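Long-range contacts in small S protein (PDB 2WVQ), which drives vegetative (heterokaryon) incompatibility and forms the [het-s] prion; this chain is its globular N-terminal domain, which prion formation does not need: residues A98-S102 with T150-Y155; L21-C25 with V88-L92; L47-I51 with D206-D212; I125-L129 with A199-L204. The protein carries 2 engineered substitutions. All blocks are in the same frame, centred on the assembly; numbering follows the deposited sequence.

Contact 1: residues A98-S102 with T150-Y155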
loop_
_atom_site.group_PDB
_atom_site.type_symbol
_atom_site.label_atom_id
_atom_site.label_comp_id
_atom_site.label_asym_id
_atom_site.label_seq_id
_atom_site.Cartn_x
_atom_site.Cartn_y
_atom_site.Cartn_z
ATOM N N ALA A 98 -2.852 6.422 2.283
ATOM C CA ALA A 98 -2.365 7.663 1.677
ATOM C C ALA A 98 -2.706 8.890 2.539
ATOM O O ALA A 98 -1.845 9.783 2.717
ATOM C CB ALA A 98 -2.924 7.823 0.249
ATOM N N GLN A 99 -3.926 8.894 3.089
ATOM C CA GLN A 99 -4.373 9.975 3.974
ATOM C C GLN A 99 -3.629 10.040 5.298
ATOM O O GLN A 99 -3.382 11.140 5.772
ATOM C CB GLN A 99 -5.904 10.009 4.199
ATOM C CG GLN A 99 -6.345 11.198 5.100
ATOM C CD GLN A 99 -7.748 11.731 4.837
ATOM O OE1 GLN A 99 -8.579 11.069 4.221
ATOM N NE2 GLN A 99 -8.019 12.934 5.329
ATOM N N LYS A 100 -3.254 8.893 5.886
ATOM C CA LYS A 100 -2.394 8.891 7.085
ATOM C C LYS A 100 -1.012 9.405 6.743
ATOM O O LYS A 100 -0.431 10.169 7.517
ATOM C CB LYS A 100 -2.261 7.497 7.699
ATOM C CG LYS A 100 -3.541 6.961 8.259
ATOM C CD LYS A 100 -3.335 5.575 8.767
ATOM C CE LYS A 100 -4.572 5.061 9.460
ATOM N NZ LYS A 100 -4.918 5.856 10.689
ATOM N N THR A 101 -0.475 8.994 5.597
ATOM C CA THR A 101 0.790 9.552 5.097
ATOM C C THR A 101 0.729 11.077 4.899
ATOM O O THR A 101 1.618 11.835 5.374
ATOM C CB THR A 101 1.295 8.768 3.853
ATOM O OG1 THR A 101 1.476 7.412 4.244
ATOM C CG2 THR A 101 2.622 9.284 3.346
ATOM N N SER A 102 -0.334 11.537 4.238
ATOM C CA SER A 102 -0.570 12.966 4.030
ATOM C C SER A 102 -0.687 13.734 5.367
ATOM O O SER A 102 -0.110 14.797 5.513
ATOM C CB SER A 102 -1.813 13.172 3.172
ATOM O OG SER A 102 -2.203 14.523 3.141
ATOM N N THR A 150 -13.177 14.813 4.625
ATOM C CA THR A 150 -12.091 15.819 4.645
ATOM C C THR A 150 -11.212 15.709 3.381
ATOM O O THR A 150 -10.747 14.609 3.050
ATOM C CB THR A 150 -11.179 15.681 5.921
ATOM O OG1 THR A 150 -10.546 14.384 5.946
ATOM C CG2 THR A 150 -11.989 15.898 7.228
ATOM N N ALA A 151 -11.021 16.831 2.681
ATOM C CA ALA A 151 -10.109 16.924 1.531
ATOM C C ALA A 151 -8.676 16.794 2.028
ATOM O O ALA A 151 -8.352 17.260 3.117
ATOM C CB ALA A 151 -10.301 18.239 0.771
ATOM N N TRP A 152 -7.831 16.127 1.252
ATOM C CA TRP A 152 -6.483 15.846 1.693
ATOM C C TRP A 152 -5.528 15.844 0.493
ATOM O O TRP A 152 -5.921 15.566 -0.629
ATOM C CB TRP A 152 -6.455 14.530 2.492
ATOM C CG TRP A 152 -6.855 13.369 1.643
ATOM C CD1 TRP A 152 -8.122 12.962 1.354
ATOM C CD2 TRP A 152 -5.976 12.494 0.939
ATOM N NE1 TRP A 152 -8.083 11.876 0.508
ATOM C CE2 TRP A 152 -6.778 11.558 0.255
ATOM C CE3 TRP A 152 -4.584 12.393 0.838
ATOM C CZ2 TRP A 152 -6.238 10.559 -0.536
ATOM C CZ3 TRP A 152 -4.059 11.412 0.057
ATOM C CH2 TRP A 152 -4.875 10.504 -0.624
ATOM N N ALA A 153 -4.269 16.174 0.727
ATOM C CA ALA A 153 -3.317 16.331 -0.367
ATOM C C ALA A 153 -2.310 15.204 -0.456
ATOM O O ALA A 153 -1.877 14.665 0.552
ATOM C CB ALA A 153 -2.579 17.689 -0.243
ATOM N N LEU A 154 -1.925 14.878 -1.672
ATOM C CA LEU A 154 -0.725 14.099 -1.943
ATOM C C LEU A 154 0.463 15.060 -2.069
ATOM O O LEU A 154 0.494 15.895 -2.974
ATOM C CB LEU A 154 -0.866 13.331 -3.250
ATOM C CG LEU A 154 -1.961 12.260 -3.284
ATOM C CD1 LEU A 154 -2.164 11.701 -4.683
ATOM C CD2 LEU A 154 -1.572 11.161 -2.323
ATOM N N TYR A 155 1.444 14.918 -1.181
ATOM C CA TYR A 155 2.537 15.898 -1.080
ATOM C C TYR A 155 3.839 15.439 -1.760
ATOM O O TYR A 155 4.806 16.222 -1.883
ATOM C CB TYR A 155 2.789 16.269 0.409
ATOM C CG TYR A 155 1.670 17.002 1.106
ATOM C CD1 TYR A 155 0.899 16.368 2.089
ATOM C CD2 TYR A 155 1.405 18.343 0.827
ATOM C CE1 TYR A 155 -0.121 17.059 2.767
ATOM C CE2 TYR A 155 0.391 19.028 1.488
ATOM C CZ TYR A 155 -0.376 18.363 2.444
ATOM O OH TYR A 155 -1.383 19.032 3.108
HETATM O O HOH W 1 -11.212 11.739 3.398
#
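Ser102 joins helix 79-108 to strand 152-154 through its hydroxyl. OG donates a 2.6 Å hydrogen bond to Ala153 O, in the carbonyl plane and on a lone pair. It reaches the strand because chi1 (170°) sets it opposite the backbone N. The same OG lies 3.3 Å from Tyr155 CE1.

Trp152 carries much of the tight packing. Ala98 CB is 3.4 Å from Trp152 CH2, and Ser102 CB is 3.7 Å from Trp152 CE3. Gln99 covers one face of the indole. Its CB makes a CH-pi contact, 4.3 Å from the centroid of the five-membered ring. Its amide follows over the same ring, with OE1 3.5 Å from Trp152 CD1. The amide plane is tilted 23° from the ring plane, so the amide lies over the face at a modest slant.

The solvent side is looser and more polar. Gln99 NE2 donates to Thr150 OG1 at 3.0 Å, with OG1 close to the amide plane. A water donates to both Gln99 OE1 and Thr150 O. Both ends of the amide are thus held, although a second conformer of Gln99 was also modelled.

The helix runs almost perpendicular to strand 152-154. That strand pairs in parallel with strand 32-34 through the backbones of Trp152 and Leu154. Helix 157-176 packs against Leu154 and also reaches Ala98.

Contact 2: residues L21-C25 with V88-L92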
loop_
_atom_site.group_PDB
_atom_site.type_symbol
_atom_site.label_atom_id
_atom_site.label_comp_id
_atom_site.label_asym_id
_atom_site.label_seq_id
_atom_site.Cartn_x
_atom_site.Cartn_y
_atom_site.Cartn_z
ATOM N N LEU A 21 -19.355 -0.356 -1.670
ATOM C CA LEU A 21 -17.870 -0.211 -1.570
ATOM C C LEU A 21 -17.252 0.350 -2.861
ATOM O O LEU A 21 -16.410 1.253 -2.819
ATOM C CB LEU A 21 -17.223 -1.561 -1.229
ATOM C CG LEU A 21 -17.569 -2.230 0.122
ATOM C CD1 LEU A 21 -17.210 -3.733 0.152
ATOM C CD2 LEU A 21 -16.985 -1.467 1.336
ATOM N N PHE A 22 -17.697 -0.157 -4.013
ATOM C CA PHE A 22 -17.277 0.379 -5.327
ATOM C C PHE A 22 -17.539 1.862 -5.492
ATOM O O PHE A 22 -16.627 2.601 -5.899
ATOM C CB PHE A 22 -17.918 -0.366 -6.505
ATOM C CG PHE A 22 -17.640 0.276 -7.836
ATOM C CD1 PHE A 22 -16.462 -0.019 -8.530
ATOM C CD2 PHE A 22 -18.522 1.173 -8.378
ATOM C CE1 PHE A 22 -16.190 0.589 -9.752
ATOM C CE2 PHE A 22 -18.273 1.792 -9.638
ATOM C CZ PHE A 22 -17.114 1.492 -10.317
ATOM N N ASN A 23 -18.764 2.303 -5.189
ATOM C CA ASN A 23 -19.133 3.733 -5.327
ATOM C C ASN A 23 -18.312 4.628 -4.388
ATOM O O ASN A 23 -17.932 5.730 -4.760
ATOM C CB ASN A 23 -20.652 3.987 -5.189
ATOM C CG ASN A 23 -21.467 3.386 -6.367
ATOM O OD1 ASN A 23 -21.072 3.489 -7.537
ATOM N ND2 ASN A 23 -22.555 2.714 -6.042
ATOM N N ASN A 24 -18.008 4.101 -3.208
ATOM C CA ASN A 24 -17.057 4.748 -2.259
ATOM C C ASN A 24 -15.624 4.934 -2.771
ATOM O O ASN A 24 -15.024 6.000 -2.544
ATOM C CB ASN A 24 -17.121 4.041 -0.888
ATOM C CG ASN A 24 -18.492 4.236 -0.205
ATOM O OD1 ASN A 24 -19.243 5.149 -0.570
ATOM N ND2 ASN A 24 -18.816 3.400 0.783
ATOM N N CYS A 25 -15.094 3.922 -3.457
ATOM C CA CYS A 25 -13.804 3.946 -4.134
ATOM C C CYS A 25 -13.727 5.084 -5.154
ATOM O O CYS A 25 -12.770 5.896 -5.156
ATOM C CB CYS A 25 -13.479 2.587 -4.832
ATOM S SG CYS A 25 -13.093 1.161 -3.762
ATOM N N VAL A 88 -12.148 -4.140 -4.059
ATOM C CA VAL A 88 -12.730 -2.857 -3.738
ATOM C C VAL A 88 -12.414 -2.456 -2.237
ATOM O O VAL A 88 -12.089 -1.305 -1.957
ATOM C CB VAL A 88 -14.221 -3.008 -4.209
ATOM C CG1 VAL A 88 -15.274 -3.098 -3.106
ATOM C CG2 VAL A 88 -14.488 -2.242 -5.543
ATOM N N GLU A 89 -12.451 -3.423 -1.310
ATOM C CA GLU A 89 -12.042 -3.164 0.081
ATOM C C GLU A 89 -10.546 -2.765 0.103
ATOM O O GLU A 89 -10.188 -1.788 0.753
ATOM C CB GLU A 89 -12.295 -4.369 0.996
ATOM C CG GLU A 89 -13.730 -4.573 1.380
ATOM C CD GLU A 89 -14.023 -5.953 1.931
ATOM O OE1 GLU A 89 -15.115 -6.113 2.506
ATOM O OE2 GLU A 89 -13.191 -6.874 1.782
ATOM N N GLU A 90 -9.698 -3.494 -0.633
ATOM C CA GLU A 90 -8.276 -3.140 -0.753
ATOM C C GLU A 90 -7.997 -1.759 -1.432
ATOM O O GLU A 90 -7.073 -1.045 -1.011
ATOM C CB GLU A 90 -7.475 -4.282 -1.378
ATOM C CG GLU A 90 -6.104 -4.466 -0.639
ATOM C CD GLU A 90 -5.235 -5.543 -1.213
ATOM O OE1 GLU A 90 -4.012 -5.309 -1.336
ATOM O OE2 GLU A 90 -5.765 -6.636 -1.540
ATOM N N ILE A 91 -8.801 -1.346 -2.423
ATOM C CA ILE A 91 -8.676 0.048 -2.963
ATOM C C ILE A 91 -8.970 1.080 -1.852
ATOM O O ILE A 91 -8.251 2.086 -1.723
ATOM C CB ILE A 91 -9.563 0.319 -4.269
ATOM C CG1 ILE A 91 -9.065 -0.521 -5.430
ATOM C CG2 ILE A 91 -9.530 1.818 -4.685
ATOM C CD1 ILE A 91 -10.071 -0.695 -6.598
ATOM N N LEU A 92 -10.000 0.813 -1.046
ATOM C CA LEU A 92 -10.316 1.631 0.121
ATOM C C LEU A 92 -9.169 1.774 1.144
ATOM O O LEU A 92 -8.904 2.889 1.619
ATOM C CB LEU A 92 -11.600 1.157 0.816
ATOM C CG LEU A 92 -12.964 1.862 0.546
ATOM C CD1 LEU A 92 -13.029 2.754 -0.647
ATOM C CD2 LEU A 92 -14.212 0.966 0.643
#
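Leu21 and Cys25 meet Val88 and Leu92 where two helices of the mainly helical HeLo domain pack side by side. The segments run in the same general direction, 35° apart, with axes 9.1 Å from each other. No hydrogen bond crosses between them.

Aliphatic side chains form one group of contacts. Leu21 CD2 reaches Leu92 CD2 at 3.8 Å, the two side chains meeting at about a right angle. Val88 CG2 packs against Phe22 CB at 4.0 Å and lies at the edge of the Phe22 ring. Beyond the pair, Leu56 of helix 42-62 touches Phe22, Cys25 and Ile91.

Glu89 meets Leu21 mainly through its aliphatic part: Leu21 CD1 rests on Glu89 CG at 3.8 Å. The carboxylate of Glu89 is engaged by Lys100 of the second subunit, and Glu90 forms a salt bridge with Arg104 of the second subunit. Helix 79-108 therefore serves both this packing and the dimer interface.

The sulfur contacts centre on Cys25. With chi1 at -71°, SG lies beside its own backbone N and fits into the turn formed by residues 88-92. It is 3.7 Å from Ile91 CB and 3.5 Å from Leu92 CD1, and it comes within 3.2 Å of Val88 O.

Contact 3: residues L47-I51 with D206-D212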
loop_
_atom_site.group_PDB
_atom_site.type_symbol
_atom_site.label_atom_id
_atom_site.label_comp_id
_atom_site.label_asym_id
_atom_site.label_seq_id
_atom_site.Cartn_x
_atom_site.Cartn_y
_atom_site.Cartn_z
ATOM N N LEU A 47 -4.304 14.576 -14.414
ATOM C CA LEU A 47 -4.922 13.779 -15.496
ATOM C C LEU A 47 -4.730 12.252 -15.324
ATOM O O LEU A 47 -5.635 11.491 -15.664
ATOM C CB LEU A 47 -4.484 14.264 -16.894
ATOM C CG LEU A 47 -4.942 15.683 -17.311
ATOM C CD1 LEU A 47 -4.261 16.172 -18.557
ATOM C CD2 LEU A 47 -6.458 15.804 -17.457
ATOM N N ARG A 48 -3.556 11.812 -14.834
ATOM C CA ARG A 48 -3.286 10.391 -14.539
ATOM C C ARG A 48 -4.258 9.847 -13.472
ATOM O O ARG A 48 -4.788 8.731 -13.615
ATOM C CB ARG A 48 -1.849 10.158 -14.040
ATOM C CG ARG A 48 -0.726 10.628 -14.892
ATOM C CD ARG A 48 -0.232 9.557 -15.856
ATOM N NE ARG A 48 0.348 8.386 -15.193
ATOM C CZ ARG A 48 0.750 7.287 -15.841
ATOM N NH1 ARG A 48 0.625 7.213 -17.169
ATOM N NH2 ARG A 48 1.274 6.261 -15.170
ATOM N N LEU A 49 -4.489 10.633 -12.419
ATOM C CA LEU A 49 -5.529 10.355 -11.414
ATOM C C LEU A 49 -6.981 10.301 -11.980
ATOM O O LEU A 49 -7.761 9.394 -11.634
ATOM C CB LEU A 49 -5.454 11.386 -10.285
ATOM C CG LEU A 49 -5.179 11.116 -8.794
ATOM C CD1 LEU A 49 -4.427 9.805 -8.397
ATOM C CD2 LEU A 49 -4.532 12.343 -8.159
ATOM N N ASP A 50 -7.339 11.271 -12.822
ATOM C CA ASP A 50 -8.681 11.319 -13.438
ATOM C C ASP A 50 -8.902 10.100 -14.337
ATOM O O ASP A 50 -10.014 9.586 -14.421
ATOM C CB ASP A 50 -8.896 12.599 -14.273
ATOM C CG ASP A 50 -8.705 13.917 -13.467
ATOM O OD1 ASP A 50 -8.418 14.942 -14.123
ATOM O OD2 ASP A 50 -8.868 13.965 -12.219
ATOM N N ILE A 51 -7.851 9.674 -15.034
ATOM C CA ILE A 51 -7.892 8.485 -15.886
ATOM C C ILE A 51 -8.047 7.188 -15.105
ATOM O O ILE A 51 -8.825 6.318 -15.536
ATOM C CB ILE A 51 -6.721 8.432 -16.888
ATOM C CG1 ILE A 51 -6.900 9.517 -17.947
ATOM C CG2 ILE A 51 -6.611 7.067 -17.569
ATOM C CD1 ILE A 51 -5.606 9.838 -18.649
ATOM N N ASP A 206 -1.179 9.466 -24.397
ATOM C CA ASP A 206 0.037 9.479 -23.584
ATOM C C ASP A 206 -0.223 9.241 -22.094
ATOM O O ASP A 206 0.416 8.375 -21.502
ATOM C CB ASP A 206 0.803 10.792 -23.760
ATOM C CG ASP A 206 1.473 10.915 -25.124
ATOM O OD1 ASP A 206 1.666 9.894 -25.826
ATOM O OD2 ASP A 206 1.814 12.058 -25.493
ATOM N N ALA A 207 -1.137 10.012 -21.497
ATOM C CA ALA A 207 -1.419 9.919 -20.045
ATOM C C ALA A 207 -2.039 8.589 -19.624
ATOM O O ALA A 207 -1.769 8.123 -18.527
ATOM C CB ALA A 207 -2.286 11.098 -19.563
ATOM N N ALA A 208 -2.843 7.974 -20.510
ATOM C CA ALA A 208 -3.416 6.655 -20.241
ATOM C C ALA A 208 -2.363 5.544 -20.264
ATOM O O ALA A 208 -2.615 4.441 -19.787
ATOM C CB ALA A 208 -4.590 6.333 -21.173
ATOM N N GLY A 209 -1.179 5.853 -20.785
ATOM C CA GLY A 209 -0.076 4.908 -20.828
ATOM C C GLY A 209 0.211 4.316 -19.464
ATOM O O GLY A 209 0.403 5.047 -18.483
ATOM N N GLY A 210 0.230 2.988 -19.405
ATOM C CA GLY A 210 0.460 2.266 -18.151
ATOM C C GLY A 210 -0.728 2.111 -17.204
ATOM O O GLY A 210 -0.642 1.358 -16.226
ATOM N N ILE A 211 -1.833 2.806 -17.478
ATOM C CA ILE A 211 -2.955 2.854 -16.526
ATOM C C ILE A 211 -4.315 2.463 -17.111
ATOM O O ILE A 211 -5.150 1.870 -16.426
ATOM C CB ILE A 211 -3.007 4.216 -15.727
ATOM C CG1 ILE A 211 -3.373 5.417 -16.585
ATOM C CG2 ILE A 211 -1.646 4.517 -15.079
ATOM C CD1 ILE A 211 -3.127 6.763 -15.863
ATOM N N ASP A 212 -4.508 2.758 -18.390
ATOM C CA ASP A 212 -5.781 2.490 -19.067
ATOM C C ASP A 212 -5.563 2.271 -20.570
ATOM O O ASP A 212 -5.745 3.211 -21.370
ATOM C CB ASP A 212 -6.744 3.656 -18.832
ATOM C CG ASP A 212 -8.161 3.363 -19.319
ATOM O OD1 ASP A 212 -8.359 2.399 -20.094
ATOM O OD2 ASP A 212 -9.063 4.132 -18.960
#
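Arg48 reaches from helix 47-51 to the turn around residues 208-211. Its CB touches Ile211 CD1 at 4.1 Å. The chain then bends at chi2 (-92°) and again at chi3, which turns it across toward Gly209. CD comes to 3.4 Å from Ala207 O. NE lies beside Ile211 CD1. At the tip, NH1 donates to Gly209 O, modelled at 2.5 Å, too short for the exact length to be trusted. This acceptor is tilted 21° from the guanidinium plane. NH1 also makes a weak bond to Ala207 O at 2.9 Å. The methyl Ile211 CG2 sits over one face of the guanidinium, with Ile211 CG2 3.4 Å from Arg48 NH2.

Ile51, one helical turn on, supplies the apolar half. Its CD1 packs on Ala207 CB at 3.7 Å. Its CG2 meets Ile211 CG1, and also Asp212 CB at 3.6 Å. Leu133 of helix 124-140 and Met215 of helix 213-224 pack around Ile51.

The turn also has bonds of its own. Ala208 O accepts from both Ile211 N and Asp212 N. Asp212 is the N-cap of helix 213-224, bonding Met215 N through OD1, while OD2 forms a salt bridge with Arg58.

One buried guanidinium nitrogen thus faces two backbone carbonyls close to the C-terminal end of helix 198-207, one bond being weak. The partial negative charge of that helix end probably favours the arginine's positive charge. Arg44 NH2 lies close to Arg48 NE, and the carbonyls may ease this approach of like charges.

Contact 4: residues I125-L129 with A199-L204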
loop_
_atom_site.group_PDB
_atom_site.type_symbol
_atom_site.label_atom_id
_atom_site.label_comp_id
_atom_site.label_asym_id
_atom_site.label_seq_id
_atom_site.Cartn_x
_atom_site.Cartn_y
_atom_site.Cartn_z
ATOM N N ILE A 125 -6.233 23.554 -22.137
ATOM C CA ILE A 125 -6.380 22.248 -22.759
ATOM C C ILE A 125 -6.499 21.122 -21.711
ATOM O O ILE A 125 -7.367 20.254 -21.809
ATOM C CB ILE A 125 -5.205 21.977 -23.731
ATOM C CG1 ILE A 125 -5.525 20.815 -24.672
ATOM C CG2 ILE A 125 -3.867 21.803 -22.968
ATOM C CD1 ILE A 125 -4.399 20.511 -25.637
ATOM N N GLY A 126 -5.622 21.152 -20.713
ATOM C CA GLY A 126 -5.647 20.187 -19.625
ATOM C C GLY A 126 -6.815 20.410 -18.710
ATOM O O GLY A 126 -7.422 19.443 -18.228
ATOM N N ARG A 127 -7.157 21.668 -18.458
ATOM C CA ARG A 127 -8.315 21.901 -17.634
ATOM C C ARG A 127 -9.619 21.331 -18.299
ATOM O O ARG A 127 -10.435 20.747 -17.604
ATOM C CB ARG A 127 -8.413 23.356 -17.203
ATOM C CG ARG A 127 -9.692 23.715 -16.439
ATOM C CD ARG A 127 -9.934 25.224 -16.322
ATOM N NE ARG A 127 -8.721 25.942 -15.957
ATOM C CZ ARG A 127 -8.061 26.774 -16.751
ATOM N NH1 ARG A 127 -8.494 27.041 -17.971
ATOM N NH2 ARG A 127 -6.959 27.351 -16.311
ATOM N N ALA A 128 -9.773 21.464 -19.620
ATOM C CA ALA A 128 -10.932 20.899 -20.343
ATOM C C ALA A 128 -10.985 19.356 -20.270
ATOM O O ALA A 128 -12.066 18.771 -20.108
ATOM C CB ALA A 128 -10.966 21.371 -21.777
ATOM N N LEU A 129 -9.815 18.714 -20.405
ATOM C CA LEU A 129 -9.693 17.268 -20.260
ATOM C C LEU A 129 -10.085 16.831 -18.838
ATOM O O LEU A 129 -10.875 15.897 -18.672
ATOM C CB LEU A 129 -8.294 16.782 -20.649
ATOM C CG LEU A 129 -8.088 15.888 -21.885
ATOM C CD1 LEU A 129 -9.263 15.930 -22.865
ATOM C CD2 LEU A 129 -6.750 16.129 -22.615
ATOM N N ALA A 199 -4.686 17.432 -30.551
ATOM C CA ALA A 199 -3.973 17.854 -29.319
ATOM C C ALA A 199 -4.446 17.063 -28.141
ATOM O O ALA A 199 -3.676 16.270 -27.559
ATOM C CB ALA A 199 -4.158 19.348 -29.073
ATOM N N SER A 200 -5.723 17.247 -27.786
ATOM C CA SER A 200 -6.287 16.605 -26.600
ATOM C C SER A 200 -6.232 15.074 -26.641
ATOM O O SER A 200 -6.045 14.427 -25.584
ATOM C CB SER A 200 -7.729 17.090 -26.359
ATOM O OG SER A 200 -7.750 18.474 -26.023
ATOM N N LEU A 201 -6.378 14.488 -27.836
ATOM C CA LEU A 201 -6.363 13.023 -27.997
ATOM C C LEU A 201 -4.976 12.400 -27.765
ATOM O O LEU A 201 -4.859 11.319 -27.168
ATOM C CB LEU A 201 -6.925 12.607 -29.352
ATOM C CG LEU A 201 -8.410 12.838 -29.654
ATOM C CD1 LEU A 201 -8.676 12.853 -31.167
ATOM C CD2 LEU A 201 -9.297 11.794 -28.990
ATOM N N THR A 202 -3.935 13.092 -28.224
ATOM C CA THR A 202 -2.538 12.697 -27.972
ATOM C C THR A 202 -2.234 12.707 -26.482
ATOM O O THR A 202 -1.536 11.827 -25.982
ATOM C CB THR A 202 -1.554 13.657 -28.651
ATOM O OG1 THR A 202 -1.972 13.864 -29.998
ATOM C CG2 THR A 202 -0.125 13.088 -28.634
ATOM N N ILE A 203 -2.760 13.715 -25.790
ATOM C CA ILE A 203 -2.628 13.845 -24.331
ATOM C C ILE A 203 -3.249 12.656 -23.573
ATOM O O ILE A 203 -2.644 12.113 -22.631
ATOM C CB ILE A 203 -3.200 15.219 -23.820
ATOM C CG1 ILE A 203 -2.251 16.361 -24.214
ATOM C CG2 ILE A 203 -3.455 15.190 -22.265
ATOM C CD1 ILE A 203 -2.754 17.745 -23.849
ATOM N N LEU A 204 -4.450 12.251 -23.982
ATOM C CA LEU A 204 -5.109 11.060 -23.398
ATOM C C LEU A 204 -4.356 9.759 -23.740
ATOM O O LEU A 204 -4.112 8.952 -22.868
ATOM C CB LEU A 204 -6.574 10.951 -23.869
ATOM C CG LEU A 204 -7.594 12.013 -23.471
ATOM C CD1 LEU A 204 -8.906 11.682 -24.191
ATOM C CD2 LEU A 204 -7.810 12.047 -21.926
HETATM O O HOH W 2 -9.068 19.691 -23.934
#
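Leu129 extends from helix 125-129 and packs against Ser200, Ile203 and Leu204. Its CD2 presses on Ile203 CG2 at 3.4 Å, tighter than usual for two methyl groups. The same CD2 is 3.5 Å from Ser200 O. CG lies 3.9 Å from Leu204 CD2.

Ile125, one turn earlier, covers the more exposed end. Chi1 (-164°) sends CG1 away from the backbone N and across to the other helix. Its CD1 touches both Ala199 CB (3.6 Å) and Ile203 CD1 (3.7 Å).

The next layer is polar. A water donates to Ile125 O and to Ser200 OG, both at 2.8 Å, and so links the two helices where no direct hydrogen bond does. Ser200 OG also has Asp197 OD1 as a hydrogen-bond partner, which ties the hydroxyl to the residues just before helix 198-207.

Further out, Leu47 of helix 42-62 touches both Leu129 and Ile203. Met215 of helix 213-224 packs on Leu204.

The segment axes are 10.5 Å apart and cross at -66°. This is steep helix-on-helix packing through aliphatic side chains. It joins helix 198-207 to helix 124-140 within the mainly helical globular domain.

How the contacts relate
From the N terminus, contact 2 opens first, at 21-25, and contact 3 opens at 47-51. Contact 2 closes at 88-92, inside the loop of contact 3, so these two cross. Contact 1 then opens on the same long helix, 79-108. Contact 4 opens at 125-129 before contact 1 closes at 150-155, so contacts 1 and 4 also cross. Contact 4 closes at 199-204, and contact 3 closes last, at 206-212, enclosing both. Contacts 3 and 4 share helix 198-207 and touch through Leu47. Leu154 and Leu49 join contacts 1 and 3. Contacts 1 and 2 lie on the helix that meets the second subunit, while contacts 3 and 4 fasten the C-terminal part.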